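Side-chain contacts in peptidase M16 domain protein (Alicyclobacillus acidocaldarius subsp. acidocaldarius DSM 446, PDB 4XEA), which is a putative M16-family metallopeptidase that probably cleaves peptides at a metal site, occupied here by nickel: residues Thr9-Trp12 against Leu18-Thr21; Val20-Arg25 against His209-Asn214; Ala281-Thr286 against Glu330-His335; Arg342-Glu347 against Glu400-Arg405. All coordinates share one frame; numbering follows the deposited sequence.

Interactions 1 and 2 touch, share Val20 and Thr21 and both use strand 19-24: the first pairs it with the outermost strand of its sheet, partly exposed and joined by two backbone bonds and a hydroxyl pair, while the second packs it under helix 204-216 by buried aliphatic carbon alone. Interactions 3 and 4 lie among the helices of the other half of the chain; the centre of interaction 3 is about 45 Å from that of interaction 2, and that of interaction 4 about 38 Å from that of interaction 1. In each, one side-chain-to-backbone bond joins two elements, donated by a histidine in buried interaction 3 and accepted by an asparagine in partly buried interaction 4.

Interaction 1 of 4, residues Thr9-Trp12 against Leu18-Thr21; sequences TRTW and LVVT
Trp12 and Val20 run alongside each other in the same direction, with the valine set against the flat of the indole. Val20 CB stands 4.0 Å from the centroid of the six-membered ring and only 12° off its normal, a CH-pi contact over the face, while Val20 CG1 reaches the rim at Trp12 CH2 (3.7 Å). The indole arrives there because CG sits between the backbone N and the carbonyl carbon (chi1 81°), which carries the ring end nearer to the partner strand. Its rotation is fixed further by NE1, which is hydrogen-bonded to Glu212 of helix 204-216. The backbones of the same two residues form an antiparallel hydrogen-bonded pair, Trp12 N to Val20 O at 3.0 Å and Val20 N to Trp12 O at 2.9 Å. This is a beta hairpin at the border of a mixed sheet, where strand 10-13 is the outermost strand and 19-24 its neighbour. One residue along, Thr11 and Thr21 form a non-hydrogen-bonded pair, and their side chains leave by the other face and cross obliquely. The hydroxyls meet, Thr11 OG1 to Thr21 OG1 at 2.9 Å, a hydrogen bond whose direction is not settled. Beside them the methyls take over: Thr21 CG2 touches Thr9 CG2 at 3.7 Å. Helix 367-379 approaches this face through Trp374, which touches both Thr11 and Thr21.

Interaction 2 of 4, residues Val20-Arg25 against His209-Asn214; sequences VTLMPR and HVIEEN
Ile211 reaches strand 19-24 through one atom, its terminal methyl CD1, which meets two side chains of that strand. With Val20 the approach is tip to tip, Val20 CG1 to Ile211 CD1 at 3.9 Å. Leu22 comes differently: it slides past the isoleucine in the opposite direction, and Leu22 CD2 lies 4.2 Å from Ile211 CD1. The isoleucine can bridge both because its CG1 is anti to the carbonyl carbon (chi1 -64°) and its CD1 arm is extended (chi2 160°), so the methyl is carried well out from the helix. Val20 and Leu22, two residues apart on the strand, both point their side chains toward the helix. The next shell encloses the isoleucine. Leu196 of the adjacent strand 194-200 touches Ile211 from the sheet, and Val109 and Leu113 of helix 105-116 touch it from the neighbouring helix. Asn214 ties helix 204-216 to helix 105-116 through Asp114. The arrangement is a helix layered on a mixed sheet, as in an alpha+beta fold. With three buried aliphatic side chains and no polar partner between the segments, the contact depends on shape and exclusion of water rather than on direction.

Interaction 3 of 4, residues Ala281-Thr286 against Glu330-His335; sequences ALFGPT and ERIQSH
Ile332 is the first residue of helix 325-342 here to meet the other segment: its CG2 branch approaches Phe283 CE1 obliquely at 4.4 Å, a loose apolar contact. Leu282 CB lies over one face of the Phe283 ring, toward its rim. Three residues on from Ile332 comes His335, the centre of the contact. Its CG is anti to the backbone N (chi1 -177°), which sends the imidazole across to the end of helix 265-283. There NE2 donates to Leu282 O at 3.1 Å; the donor lies in the carbonyl plane on a lone pair, but the bond is bent (140° at the hydrogen) and the oxygen is tilted out of the imidazole plane. Phe283 CE1 stands near the edge of the same ring, 4.3 Å from His335 CD2, and Phe289 of helix 288-295 stacks on it. With an alanine here, Leu282 O would probably lose this donor and Phe289 its stacking partner. The pattern is that of a side chain binding a main-chain carbonyl near a helix C-terminus, joining two helices of the region related to the inactive M16 domain.

Interaction 4 of 4, residues Arg342-Glu347 against Glu400-Arg405; sequences RGIDEE and ERANAR. With ACT (acetate ion), chain E.
Asn403 supplies the polar link to Ile344: the backbone N of Ile344 donates to Asn403 OD1 at 2.7 Å, nearly straight (175° at the hydrogen) and in the amide's carbonyl plane, on a lone pair. The amide reaches the turn because CG is anti to the carbonyl carbon of Asn403 (chi1 -75°). A leucine in place of Asn403 would probably leave the Ile344 N-H without its acceptor and the turn less firmly tied to helix 399-409. The next backbone N-H, that of Asp345, donates to an acetate, probably from the crystallisation liquor, with Asp345 N to acetate OXT at 2.8 Å. Asp345 in turn is the N-cap of helix 346-363, its OD2 bonding Ala348 N. The apolar contact belongs to Ile344, which runs antiparallel alongside Asn403 and presses CD1 on Ala402 CB at 3.5 Å. Close van der Waals approaches to oxygen accompany it, Ile344 CD1 to Ala402 O and Ile344 CG1 to Asn403 OD1, both 3.3 Å. Gly343, with positive phi, leaves helix 325-342 in a conformation where a CB would jam against the preceding carbonyl. The short turn between helices 325-342 and 346-363 is thus held against helix 399-409, with Leu278 of helix 265-283 and Phe349 of helix 346-363 also touching Ile344.

Interaction 1 of 4, residues Thr9-Trp12 against Leu18-Thr21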
loop_
_atom_site.group_PDB
_atom_site.type_symbol
_atom_site.label_atom_id
_atom_site.label_comp_id
_atom_site.label_asym_id
_atom_site.label_seq_id
_atom_site.Cartn_x
_atom_site.Cartn_y
_atom_site.Cartn_z
ATOM N N THR A 9 5.258 -14.695 22.369
ATOM C CA THR A 9 4.308 -13.640 22.705
ATOM C C THR A 9 4.217 -13.510 24.230
ATOM O O THR A 9 3.737 -14.428 24.909
ATOM C CB THR A 9 2.923 -13.906 22.112
ATOM O OG1 THR A 9 3.050 -14.054 20.705
ATOM C CG2 THR A 9 1.954 -12.764 22.421
ATOM N N ARG A 10 4.637 -12.347 24.736
ATOM C CA ARG A 10 4.689 -12.049 26.162
ATOM C C ARG A 10 3.656 -10.960 26.476
ATOM O O ARG A 10 3.831 -9.793 26.113
ATOM C CB ARG A 10 6.102 -11.591 26.552
ATOM C CG ARG A 10 6.390 -11.567 28.055
ATOM C CD ARG A 10 7.788 -11.016 28.363
ATOM N NE ARG A 10 8.860 -11.796 27.734
ATOM C CZ ARG A 10 10.171 -11.575 27.908
ATOM N NH1 ARG A 10 10.601 -10.568 28.664
ATOM N NH2 ARG A 10 11.057 -12.358 27.313
ATOM N N THR A 11 2.593 -11.376 27.161
ATOM C CA THR A 11 1.456 -10.543 27.505
ATOM C C THR A 11 1.277 -10.490 29.046
ATOM O O THR A 11 1.132 -11.526 29.686
ATOM C CB THR A 11 0.163 -11.109 26.895
ATOM O OG1 THR A 11 0.272 -11.192 25.453
ATOM C CG2 THR A 11 -1.014 -10.247 27.259
ATOM N N TRP A 12 1.296 -9.283 29.615
ATOM C CA TRP A 12 1.056 -9.084 31.025
ATOM C C TRP A 12 0.378 -7.732 31.256
ATOM O O TRP A 12 0.125 -6.979 30.294
ATOM C CB TRP A 12 2.351 -9.261 31.851
ATOM C CG TRP A 12 3.259 -8.102 31.893
ATOM C CD1 TRP A 12 3.479 -7.274 32.963
ATOM C CD2 TRP A 12 4.148 -7.667 30.861
ATOM N NE1 TRP A 12 4.445 -6.344 32.656
ATOM C CE2 TRP A 12 4.863 -6.555 31.367
ATOM C CE3 TRP A 12 4.417 -8.106 29.554
ATOM C CZ2 TRP A 12 5.817 -5.873 30.604
ATOM C CZ3 TRP A 12 5.361 -7.429 28.809
ATOM C CH2 TRP A 12 6.053 -6.325 29.337
ATOM N N LEU A 18 -2.422 -1.096 32.580
ATOM C CA LEU A 18 -2.056 -1.207 31.173
ATOM C C LEU A 18 -1.696 -2.640 30.787
ATOM O O LEU A 18 -0.834 -3.264 31.405
ATOM C CB LEU A 18 -0.895 -0.276 30.812
ATOM C CG LEU A 18 -0.312 -0.344 29.401
ATOM C CD1 LEU A 18 -1.334 0.173 28.405
ATOM C CD2 LEU A 18 1.002 0.474 29.308
ATOM N N VAL A 19 -2.295 -3.124 29.706
ATOM C CA VAL A 19 -1.934 -4.436 29.150
ATOM C C VAL A 19 -0.840 -4.216 28.107
ATOM O O VAL A 19 -0.953 -3.337 27.270
ATOM C CB VAL A 19 -3.190 -5.147 28.554
ATOM C CG1 VAL A 19 -2.817 -6.361 27.688
ATOM C CG2 VAL A 19 -4.158 -5.586 29.693
ATOM N N VAL A 20 0.215 -5.033 28.179
ATOM C CA VAL A 20 1.332 -4.970 27.284
ATOM C C VAL A 20 1.487 -6.328 26.627
ATOM O O VAL A 20 1.408 -7.359 27.302
ATOM C CB VAL A 20 2.674 -4.628 27.984
ATOM C CG1 VAL A 20 3.857 -4.529 26.921
ATOM C CG2 VAL A 20 2.578 -3.323 28.793
ATOM N N THR A 21 1.725 -6.324 25.311
ATOM C CA THR A 21 2.053 -7.548 24.571
ATOM C C THR A 21 3.288 -7.292 23.730
ATOM O O THR A 21 3.272 -6.393 22.891
ATOM C CB THR A 21 0.895 -7.986 23.661
ATOM O OG1 THR A 21 -0.190 -8.499 24.484
ATOM C CG2 THR A 21 1.360 -9.076 22.687
#

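Interaction 2 of 4, residues Val20-Arg25 against His209-Asn214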
loop_
_atom_site.group_PDB
_atom_site.type_symbol
_atom_site.label_atom_id
_atom_site.label_comp_id
_atom_site.label_asym_id
_atom_site.label_seq_id
_atom_site.Cartn_x
_atom_site.Cartn_y
_atom_site.Cartn_z
ATOM N N VAL A 20 0.215 -5.033 28.179
ATOM C CA VAL A 20 1.332 -4.970 27.284
ATOM C C VAL A 20 1.487 -6.328 26.627
ATOM O O VAL A 20 1.408 -7.359 27.302
ATOM C CB VAL A 20 2.674 -4.628 27.984
ATOM C CG1 VAL A 20 3.857 -4.529 26.921
ATOM C CG2 VAL A 20 2.578 -3.323 28.793
ATOM N N THR A 21 1.725 -6.324 25.311
ATOM C CA THR A 21 2.053 -7.548 24.571
ATOM C C THR A 21 3.288 -7.292 23.730
ATOM O O THR A 21 3.272 -6.393 22.891
ATOM C CB THR A 21 0.895 -7.986 23.661
ATOM O OG1 THR A 21 -0.190 -8.499 24.484
ATOM C CG2 THR A 21 1.360 -9.076 22.687
ATOM N N LEU A 22 4.351 -8.066 23.968
ATOM C CA LEU A 22 5.587 -7.956 23.216
ATOM C C LEU A 22 5.768 -9.218 22.373
ATOM O O LEU A 22 5.546 -10.335 22.846
ATOM C CB LEU A 22 6.798 -7.780 24.141
ATOM C CG LEU A 22 6.802 -6.637 25.164
ATOM C CD1 LEU A 22 8.071 -6.710 26.079
ATOM C CD2 LEU A 22 6.672 -5.267 24.508
HETATM N N MSE A 23 6.132 -9.027 21.112
HETATM C CA MSE A 23 6.409 -10.125 20.185
HETATM C C MSE A 23 7.810 -9.971 19.567
HETATM O O MSE A 23 7.950 -9.542 18.418
HETATM C CB MSE A 23 5.334 -10.151 19.080
HETATM C CG MSE A 23 3.976 -10.633 19.567
HETATM SE SE MSE A 23 2.623 -10.372 18.187
HETATM C CE MSE A 23 2.204 -8.505 18.589
ATOM N N PRO A 24 8.866 -10.332 20.322
ATOM C CA PRO A 24 10.217 -10.187 19.788
ATOM C C PRO A 24 10.499 -11.138 18.612
ATOM O O PRO A 24 10.155 -12.305 18.674
ATOM C CB PRO A 24 11.110 -10.509 21.002
ATOM C CG PRO A 24 10.247 -11.316 21.927
ATOM C CD PRO A 24 8.854 -10.816 21.715
ATOM N N ARG A 25 11.086 -10.614 17.532
ATOM C CA ARG A 25 11.413 -11.385 16.321
ATOM C C ARG A 25 12.817 -10.945 15.953
ATOM O O ARG A 25 12.988 -9.963 15.240
ATOM C CB ARG A 25 10.401 -11.086 15.198
ATOM C CG ARG A 25 8.931 -11.224 15.638
ATOM C CD ARG A 25 7.948 -10.702 14.585
ATOM N NE ARG A 25 7.960 -11.546 13.391
ATOM C CZ ARG A 25 7.597 -11.172 12.163
ATOM N NH1 ARG A 25 7.140 -9.948 11.914
ATOM N NH2 ARG A 25 7.696 -12.048 11.168
ATOM N N HIS A 209 11.386 -4.065 30.964
ATOM C CA HIS A 209 11.925 -3.323 32.094
ATOM C C HIS A 209 11.793 -1.800 31.883
ATOM O O HIS A 209 11.434 -1.071 32.792
ATOM C CB HIS A 209 13.390 -3.754 32.284
ATOM C CG HIS A 209 14.095 -3.084 33.414
ATOM N ND1 HIS A 209 13.783 -3.325 34.736
ATOM C CD2 HIS A 209 15.142 -2.226 33.422
ATOM C CE1 HIS A 209 14.594 -2.623 35.512
ATOM N NE2 HIS A 209 15.431 -1.952 34.738
ATOM N N VAL A 210 12.071 -1.322 30.681
ATOM C CA VAL A 210 11.886 0.107 30.363
ATOM C C VAL A 210 10.416 0.564 30.568
ATOM O O VAL A 210 10.142 1.667 31.090
ATOM C CB VAL A 210 12.289 0.392 28.897
ATOM C CG1 VAL A 210 11.866 1.804 28.474
ATOM C CG2 VAL A 210 13.772 0.160 28.682
ATOM N N ILE A 211 9.473 -0.285 30.168
ATOM C CA ILE A 211 8.064 0.081 30.254
ATOM C C ILE A 211 7.691 0.160 31.745
ATOM O O ILE A 211 7.118 1.159 32.171
ATOM C CB ILE A 211 7.124 -0.911 29.494
ATOM C CG1 ILE A 211 7.395 -0.917 27.996
ATOM C CG2 ILE A 211 5.635 -0.548 29.697
ATOM C CD1 ILE A 211 6.877 -2.156 27.274
ATOM N N GLU A 212 8.069 -0.863 32.526
ATOM C CA GLU A 212 7.742 -0.921 33.971
ATOM C C GLU A 212 8.344 0.277 34.691
ATOM O O GLU A 212 7.691 0.913 35.501
ATOM C CB GLU A 212 8.270 -2.209 34.627
ATOM C CG GLU A 212 7.720 -3.537 34.081
ATOM C CD GLU A 212 6.487 -4.044 34.788
ATOM O OE1 GLU A 212 6.129 -5.217 34.548
ATOM O OE2 GLU A 212 5.850 -3.287 35.558
ATOM N N GLU A 213 9.589 0.599 34.362
ATOM C CA GLU A 213 10.273 1.731 34.995
ATOM C C GLU A 213 9.635 3.062 34.629
ATOM O O GLU A 213 9.450 3.917 35.484
ATOM C CB GLU A 213 11.772 1.729 34.665
ATOM C CG GLU A 213 12.532 0.701 35.456
ATOM C CD GLU A 213 12.528 1.011 36.954
ATOM O OE1 GLU A 213 11.557 0.629 37.654
ATOM O OE2 GLU A 213 13.482 1.658 37.422
ATOM N N ASN A 214 9.269 3.224 33.365
ATOM C CA ASN A 214 8.614 4.442 32.913
ATOM C C ASN A 214 7.281 4.665 33.626
ATOM O O ASN A 214 6.993 5.778 34.066
ATOM C CB ASN A 214 8.375 4.369 31.384
ATOM C CG ASN A 214 7.771 5.638 30.822
ATOM O OD1 ASN A 214 6.586 5.921 31.021
ATOM N ND2 ASN A 214 8.579 6.399 30.083
#

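Interaction 3 of 4, residues Ala281-Thr286 against Glu330-His335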
loop_
_atom_site.group_PDB
_atom_site.type_symbol
_atom_site.label_atom_id
_atom_site.label_comp_id
_atom_site.label_asym_id
_atom_site.label_seq_id
_atom_site.Cartn_x
_atom_site.Cartn_y
_atom_site.Cartn_z
ATOM N N ALA A 281 -16.131 -15.156 -1.127
ATOM C CA ALA A 281 -16.855 -16.170 -1.910
ATOM C C ALA A 281 -17.916 -15.523 -2.795
ATOM O O ALA A 281 -18.127 -15.956 -3.921
ATOM C CB ALA A 281 -17.513 -17.230 -0.963
ATOM N N LEU A 282 -18.603 -14.514 -2.270
ATOM C CA LEU A 282 -19.682 -13.847 -3.004
ATOM C C LEU A 282 -19.152 -12.877 -4.060
ATOM O O LEU A 282 -19.692 -12.796 -5.161
ATOM C CB LEU A 282 -20.607 -13.082 -2.042
ATOM C CG LEU A 282 -21.525 -13.968 -1.173
ATOM C CD1 LEU A 282 -22.173 -13.207 -0.019
ATOM C CD2 LEU A 282 -22.613 -14.651 -1.988
ATOM N N PHE A 283 -18.119 -12.109 -3.695
ATOM C CA PHE A 283 -17.754 -10.919 -4.449
ATOM C C PHE A 283 -16.247 -10.815 -4.797
ATOM O O PHE A 283 -15.835 -9.870 -5.469
ATOM C CB PHE A 283 -18.113 -9.706 -3.585
ATOM C CG PHE A 283 -19.572 -9.571 -3.248
ATOM C CD1 PHE A 283 -20.514 -9.359 -4.249
ATOM C CD2 PHE A 283 -20.002 -9.544 -1.910
ATOM C CE1 PHE A 283 -21.861 -9.195 -3.927
ATOM C CE2 PHE A 283 -21.338 -9.351 -1.598
ATOM C CZ PHE A 283 -22.260 -9.178 -2.605
ATOM N N GLY A 284 -15.438 -11.784 -4.373
ATOM C CA GLY A 284 -13.981 -11.663 -4.422
ATOM C C GLY A 284 -13.428 -11.689 -5.819
ATOM O O GLY A 284 -14.142 -12.062 -6.777
ATOM N N PRO A 285 -12.131 -11.342 -5.963
ATOM C CA PRO A 285 -11.576 -11.216 -7.309
ATOM C C PRO A 285 -11.490 -12.524 -8.073
ATOM O O PRO A 285 -11.388 -12.501 -9.295
ATOM C CB PRO A 285 -10.161 -10.656 -7.078
ATOM C CG PRO A 285 -9.933 -10.702 -5.643
ATOM C CD PRO A 285 -11.216 -10.843 -4.928
ATOM N N THR A 286 -11.532 -13.655 -7.372
ATOM C CA THR A 286 -11.557 -14.949 -8.046
ATOM C C THR A 286 -12.954 -15.588 -8.148
ATOM O O THR A 286 -13.061 -16.739 -8.572
ATOM C CB THR A 286 -10.568 -15.954 -7.399
ATOM O OG1 THR A 286 -10.869 -16.097 -6.009
ATOM C CG2 THR A 286 -9.109 -15.483 -7.575
ATOM N N GLU A 330 -28.635 -4.121 -9.892
ATOM C CA GLU A 330 -29.565 -5.221 -10.168
ATOM C C GLU A 330 -28.862 -6.573 -10.119
ATOM O O GLU A 330 -29.414 -7.540 -9.592
ATOM C CB GLU A 330 -30.259 -5.056 -11.526
ATOM C CG GLU A 330 -31.101 -6.293 -11.937
ATOM C CD GLU A 330 -30.321 -7.345 -12.794
ATOM O OE1 GLU A 330 -29.655 -6.944 -13.783
ATOM O OE2 GLU A 330 -30.401 -8.572 -12.511
ATOM N N ARG A 331 -27.649 -6.640 -10.684
ATOM C CA ARG A 331 -26.901 -7.900 -10.754
ATOM C C ARG A 331 -26.518 -8.386 -9.362
ATOM O O ARG A 331 -26.557 -9.593 -9.078
ATOM C CB ARG A 331 -25.640 -7.743 -11.619
ATOM C CG ARG A 331 -25.914 -7.658 -13.131
ATOM C CD ARG A 331 -26.223 -9.036 -13.729
ATOM N NE ARG A 331 -25.109 -9.977 -13.576
ATOM C CZ ARG A 331 -24.051 -10.049 -14.390
ATOM N NH1 ARG A 331 -23.923 -9.236 -15.449
ATOM N NH2 ARG A 331 -23.105 -10.956 -14.147
ATOM N N ILE A 332 -26.126 -7.442 -8.504
ATOM C CA ILE A 332 -25.821 -7.758 -7.111
ATOM C C ILE A 332 -27.048 -8.320 -6.381
ATOM O O ILE A 332 -26.959 -9.333 -5.720
ATOM C CB ILE A 332 -25.298 -6.521 -6.362
ATOM C CG1 ILE A 332 -23.884 -6.175 -6.850
ATOM C CG2 ILE A 332 -25.353 -6.761 -4.856
ATOM C CD1 ILE A 332 -23.420 -4.733 -6.502
ATOM N N GLN A 333 -28.188 -7.653 -6.505
ATOM C CA GLN A 333 -29.410 -8.131 -5.879
ATOM C C GLN A 333 -29.870 -9.491 -6.432
ATOM O O GLN A 333 -30.357 -10.317 -5.674
ATOM C CB GLN A 333 -30.535 -7.097 -6.043
ATOM C CG GLN A 333 -30.236 -5.778 -5.302
ATOM C CD GLN A 333 -31.279 -4.694 -5.553
ATOM O OE1 GLN A 333 -32.457 -4.879 -5.256
ATOM N NE2 GLN A 333 -30.837 -3.548 -6.082
ATOM N N SER A 334 -29.705 -9.727 -7.734
ATOM C CA SER A 334 -30.048 -11.028 -8.328
ATOM C C SER A 334 -29.169 -12.144 -7.833
ATOM O O SER A 334 -29.663 -13.208 -7.476
ATOM C CB SER A 334 -29.887 -10.985 -9.834
ATOM O OG SER A 334 -30.976 -10.328 -10.408
ATOM N N HIS A 335 -27.851 -11.898 -7.875
ATOM C CA HIS A 335 -26.854 -12.804 -7.329
ATOM C C HIS A 335 -27.253 -13.214 -5.912
ATOM O O HIS A 335 -27.420 -14.395 -5.639
ATOM C CB HIS A 335 -25.475 -12.118 -7.373
ATOM C CG HIS A 335 -24.332 -12.964 -6.898
ATOM N ND1 HIS A 335 -24.129 -14.260 -7.315
ATOM C CD2 HIS A 335 -23.287 -12.662 -6.085
ATOM C CE1 HIS A 335 -23.028 -14.733 -6.754
ATOM N NE2 HIS A 335 -22.494 -13.781 -6.010
#

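Interaction 4 of 4, residues Arg342-Glu347 against Glu400-Arg405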
loop_
_atom_site.group_PDB
_atom_site.type_symbol
_atom_site.label_atom_id
_atom_site.label_comp_id
_atom_site.label_asym_id
_atom_site.label_seq_id
_atom_site.Cartn_x
_atom_site.Cartn_y
_atom_site.Cartn_z
ATOM N N ARG A 342 -30.996 -20.633 -2.926
ATOM C CA ARG A 342 -30.332 -21.912 -3.260
ATOM C C ARG A 342 -29.279 -22.348 -2.237
ATOM O O ARG A 342 -28.853 -23.497 -2.231
ATOM C CB ARG A 342 -29.651 -21.817 -4.635
ATOM C CG ARG A 342 -30.519 -21.233 -5.768
ATOM C CD ARG A 342 -31.309 -22.284 -6.494
ATOM N NE ARG A 342 -30.414 -23.202 -7.186
ATOM C CZ ARG A 342 -30.792 -24.324 -7.793
ATOM N NH1 ARG A 342 -32.070 -24.695 -7.817
ATOM N NH2 ARG A 342 -29.879 -25.083 -8.385
ATOM N N GLY A 343 -28.843 -21.427 -1.393
ATOM C CA GLY A 343 -27.759 -21.699 -0.462
ATOM C C GLY A 343 -26.399 -21.346 -1.050
ATOM O O GLY A 343 -26.220 -21.296 -2.270
ATOM N N ILE A 344 -25.442 -21.086 -0.167
ATOM C CA ILE A 344 -24.061 -20.828 -0.582
ATOM C C ILE A 344 -23.471 -22.046 -1.285
ATOM O O ILE A 344 -23.653 -23.174 -0.835
ATOM C CB ILE A 344 -23.182 -20.501 0.631
ATOM C CG1 ILE A 344 -23.613 -19.173 1.236
ATOM C CG2 ILE A 344 -21.691 -20.472 0.244
ATOM C CD1 ILE A 344 -22.883 -18.849 2.509
ATOM N N ASP A 345 -22.772 -21.818 -2.393
ATOM C CA ASP A 345 -22.113 -22.910 -3.103
ATOM C C ASP A 345 -20.897 -23.376 -2.300
ATOM O O ASP A 345 -20.010 -22.579 -2.005
ATOM C CB ASP A 345 -21.678 -22.474 -4.504
ATOM C CG ASP A 345 -20.864 -23.539 -5.228
ATOM O OD1 ASP A 345 -21.452 -24.443 -5.863
ATOM O OD2 ASP A 345 -19.621 -23.470 -5.179
ATOM N N GLU A 346 -20.852 -24.669 -1.976
ATOM C CA GLU A 346 -19.828 -25.211 -1.093
ATOM C C GLU A 346 -18.424 -25.092 -1.667
ATOM O O GLU A 346 -17.485 -24.835 -0.922
ATOM C CB GLU A 346 -20.096 -26.677 -0.782
ATOM C CG GLU A 346 -19.198 -27.208 0.328
ATOM C CD GLU A 346 -19.625 -28.571 0.823
ATOM O OE1 GLU A 346 -19.083 -29.023 1.848
ATOM O OE2 GLU A 346 -20.503 -29.188 0.189
ATOM N N GLU A 347 -18.271 -25.298 -2.973
ATOM C CA GLU A 347 -16.942 -25.255 -3.577
ATOM C C GLU A 347 -16.345 -23.847 -3.541
ATOM O O GLU A 347 -15.148 -23.703 -3.274
ATOM C CB GLU A 347 -16.942 -25.832 -4.993
ATOM C CG GLU A 347 -17.155 -27.339 -5.001
ATOM C CD GLU A 347 -16.988 -27.971 -6.366
ATOM O OE1 GLU A 347 -17.262 -27.307 -7.385
ATOM O OE2 GLU A 347 -16.579 -29.140 -6.422
ATOM N N GLU A 400 -22.875 -24.600 6.977
ATOM C CA GLU A 400 -24.127 -24.246 7.696
ATOM C C GLU A 400 -24.008 -22.876 8.346
ATOM O O GLU A 400 -24.892 -21.999 8.230
ATOM C CB GLU A 400 -24.429 -25.300 8.773
ATOM C CG GLU A 400 -25.630 -24.982 9.705
ATOM C CD GLU A 400 -26.020 -26.186 10.579
ATOM O OE1 GLU A 400 -25.295 -26.494 11.551
ATOM O OE2 GLU A 400 -27.035 -26.859 10.271
ATOM N N ARG A 401 -22.902 -22.676 9.033
ATOM C CA ARG A 401 -22.659 -21.358 9.641
ATOM C C ARG A 401 -22.567 -20.245 8.577
ATOM O O ARG A 401 -23.118 -19.161 8.765
ATOM C CB ARG A 401 -21.442 -21.418 10.570
ATOM C CG ARG A 401 -21.030 -20.108 11.199
ATOM C CD ARG A 401 -22.161 -19.387 11.973
ATOM N NE ARG A 401 -21.676 -18.093 12.458
ATOM C CZ ARG A 401 -22.432 -17.002 12.618
ATOM N NH1 ARG A 401 -23.737 -17.014 12.348
ATOM N NH2 ARG A 401 -21.871 -15.884 13.031
ATOM N N ALA A 402 -21.936 -20.522 7.439
ATOM C CA ALA A 402 -21.876 -19.516 6.352
ATOM C C ALA A 402 -23.285 -19.205 5.837
ATOM O O ALA A 402 -23.608 -18.031 5.597
ATOM C CB ALA A 402 -20.980 -19.978 5.210
ATOM N N ASN A 403 -24.128 -20.230 5.680
ATOM C CA ASN A 403 -25.526 -19.987 5.291
ATOM C C ASN A 403 -26.300 -19.199 6.359
ATOM O O ASN A 403 -27.012 -18.259 6.011
ATOM C CB ASN A 403 -26.262 -21.281 4.899
ATOM C CG ASN A 403 -25.846 -21.812 3.501
ATOM O OD1 ASN A 403 -25.949 -21.112 2.488
ATOM N ND2 ASN A 403 -25.381 -23.048 3.458
ATOM N N ALA A 404 -26.150 -19.546 7.643
ATOM C CA ALA A 404 -26.863 -18.823 8.709
ATOM C C ALA A 404 -26.452 -17.353 8.745
ATOM O O ALA A 404 -27.288 -16.459 8.915
ATOM C CB ALA A 404 -26.639 -19.480 10.078
ATOM N N ARG A 405 -25.160 -17.084 8.596
ATOM C CA ARG A 405 -24.666 -15.682 8.618
ATOM C C ARG A 405 -25.267 -14.883 7.445
ATOM O O ARG A 405 -25.726 -13.757 7.629
ATOM C CB ARG A 405 -23.129 -15.674 8.546
ATOM C CG ARG A 405 -22.472 -14.290 8.424
ATOM C CD ARG A 405 -22.217 -13.701 9.801
ATOM N NE ARG A 405 -23.357 -13.105 10.525
ATOM C CZ ARG A 405 -23.625 -11.799 10.573
ATOM N NH1 ARG A 405 -24.595 -11.338 11.342
ATOM N NH2 ARG A 405 -22.924 -10.934 9.849
HETATM C C ACT E . -21.789 -18.405 -3.916
HETATM O O ACT E . -22.006 -17.734 -4.963
HETATM O OXT ACT E . -22.588 -19.329 -3.656
HETATM C CH3 ACT E . -20.639 -18.110 -2.991
#